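Local coordinates for protein CptN Toxin (Eubacterium rectale DSM 17629, PDB 4RMO) that acts as the toxin of a type III toxin-antitoxin system, probably cleaving RNA as an endoribonuclease and held inactive by its pseudoknotted RNA antitoxin, at residues 74-79 and 84-89. Sequence-based numbering, arbitrary orientation.
Sequences IHIVKL and ESAFLI
Phe87 carries its CG opposite its own carbonyl carbon (chi1 -76°), while Val77 sets CG1 between its backbone N and carbonyl carbon (chi1 69°); these two rotations bring Val77 CG1 obliquely to Phe87 CE1 at 3.5 Å. Leu79 CD2 reaches the same ring at its edge, 4.0 Å from Phe87 CE1, and the other branch, Leu79 CD1, lies 3.2 Å from Ser85 OG. Phe87 suits its place by offering both aliphatic chains a broad apolar ring. Serine is small enough to lie against the end of Leu79, and its hydroxyl hydrogen-bonds a modified side chain of another protein chain. On the opposite face of this antiparallel hairpin Ile76, beta-branched like Val77 and so suited to an extended strand, lays CG1 against Ala86 CB, 4.0 Å away, a methyl being short enough for the branched chain to lie close over it.

Four hydrogen bonds join the backbones, two each in the pairs His75 with Phe87 and Val77 with Ser85; the shortest, Phe87 N to His75 O, is 2.8 Å and nearly straight (168°). Between these pairs, Ile76 and Ala86 form a non-hydrogen-bonded one, and Ile76 CA makes a CA-H...O contact with Ser85 O at 3.3 Å.

Leu88 also packs on a guanine base of the bound RNA. Strand 84-87 pairs with strand 44-51, whose Ile48 and Leu50 pack on Phe87; helix 116-134 lies against His75 and Phe87, helix 54-65 against Ile74 and Leu88.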
# COMPACT_ATOMS: atom_id res chain seq x y z
N ILE A 74 -13.90 11.93 -13.79
CA ILE A 74 -12.96 11.80 -14.88
C ILE A 74 -11.59 11.52 -14.34
O ILE A 74 -11.13 12.16 -13.38
CB ILE A 74 -12.93 13.08 -15.66
CG1 ILE A 74 -14.20 13.18 -16.49
CG2 ILE A 74 -11.75 13.10 -16.61
CD1 ILE A 74 -14.61 14.60 -16.60
N HIS A 75 -10.93 10.55 -14.95
CA HIS A 75 -9.54 10.23 -14.59
C HIS A 75 -8.75 10.07 -15.89
O HIS A 75 -9.17 9.36 -16.82
CB HIS A 75 -9.53 8.95 -13.78
CG HIS A 75 -8.18 8.59 -13.25
ND1 HIS A 75 -7.60 9.23 -12.18
CD2 HIS A 75 -7.31 7.64 -13.63
CE1 HIS A 75 -6.40 8.72 -11.95
NE2 HIS A 75 -6.20 7.75 -12.83
N ILE A 76 -7.62 10.74 -15.95
CA ILE A 76 -6.78 10.79 -17.14
C ILE A 76 -5.49 10.08 -16.81
O ILE A 76 -4.83 10.38 -15.82
CB ILE A 76 -6.51 12.23 -17.56
CG1 ILE A 76 -7.80 12.85 -18.08
CG2 ILE A 76 -5.46 12.28 -18.66
CD1 ILE A 76 -7.72 14.33 -18.29
N VAL A 77 -5.15 9.10 -17.62
CA VAL A 77 -3.93 8.38 -17.43
C VAL A 77 -3.37 7.90 -18.77
O VAL A 77 -4.10 7.69 -19.74
CB VAL A 77 -4.15 7.21 -16.45
CG1 VAL A 77 -5.01 6.13 -17.06
CG2 VAL A 77 -2.82 6.61 -16.01
N LYS A 78 -2.05 7.76 -18.82
CA LYS A 78 -1.36 7.27 -20.00
C LYS A 78 -1.56 5.77 -20.03
O LYS A 78 -1.18 5.07 -19.08
CB LYS A 78 0.13 7.62 -19.88
CG LYS A 78 0.80 8.05 -21.15
CD LYS A 78 2.26 8.45 -20.93
CE LYS A 78 2.31 9.89 -20.43
NZ LYS A 78 3.65 10.50 -20.28
N LEU A 79 -2.09 5.26 -21.13
CA LEU A 79 -2.23 3.79 -21.29
C LEU A 79 -0.93 3.19 -21.82
O LEU A 79 0.02 3.90 -22.14
CB LEU A 79 -3.36 3.45 -22.25
CG LEU A 79 -4.70 4.07 -21.89
CD1 LEU A 79 -5.76 3.56 -22.85
CD2 LEU A 79 -5.06 3.72 -20.45
N GLU A 84 -2.25 9.44 -23.52
CA GLU A 84 -3.17 9.79 -22.46
C GLU A 84 -4.61 9.54 -22.89
O GLU A 84 -4.99 9.87 -24.00
CB GLU A 84 -2.99 11.25 -22.08
CG GLU A 84 -1.75 11.43 -21.22
CD GLU A 84 -1.65 12.81 -20.60
OE1 GLU A 84 -1.91 13.81 -21.30
OE2 GLU A 84 -1.41 12.88 -19.39
N SER A 85 -5.39 8.94 -22.00
CA SER A 85 -6.80 8.70 -22.22
C SER A 85 -7.62 9.19 -21.04
O SER A 85 -7.22 8.98 -19.89
CB SER A 85 -7.07 7.20 -22.37
OG SER A 85 -6.37 6.64 -23.47
N ALA A 86 -8.79 9.75 -21.32
CA ALA A 86 -9.74 10.11 -20.32
C ALA A 86 -10.79 9.02 -20.11
O ALA A 86 -11.41 8.58 -21.05
CB ALA A 86 -10.42 11.41 -20.70
N PHE A 87 -10.94 8.59 -18.86
CA PHE A 87 -11.90 7.61 -18.43
C PHE A 87 -13.09 8.42 -17.98
O PHE A 87 -12.97 9.15 -17.00
CB PHE A 87 -11.37 6.81 -17.27
CG PHE A 87 -10.35 5.77 -17.64
CD1 PHE A 87 -9.07 6.13 -18.09
CD2 PHE A 87 -10.62 4.43 -17.46
CE1 PHE A 87 -8.14 5.17 -18.38
CE2 PHE A 87 -9.70 3.47 -17.74
CZ PHE A 87 -8.46 3.84 -18.22
N LEU A 88 -14.20 8.34 -18.70
CA LEU A 88 -15.37 9.14 -18.37
C LEU A 88 -16.21 8.31 -17.40
O LEU A 88 -17.24 7.73 -17.75
CB LEU A 88 -16.15 9.57 -19.58
CG LEU A 88 -15.42 10.26 -20.74
CD1 LEU A 88 -16.38 11.01 -21.67
CD2 LEU A 88 -14.29 11.13 -20.31
N ILE A 89 -15.76 8.29 -16.16
CA ILE A 89 -16.36 7.46 -15.14
C ILE A 89 -17.80 7.95 -14.92
O ILE A 89 -18.69 7.15 -14.63
CB ILE A 89 -15.52 7.53 -13.85
CG1 ILE A 89 -14.07 7.15 -14.17
CG2 ILE A 89 -16.10 6.61 -12.80
CD1 ILE A 89 -13.13 7.06 -12.97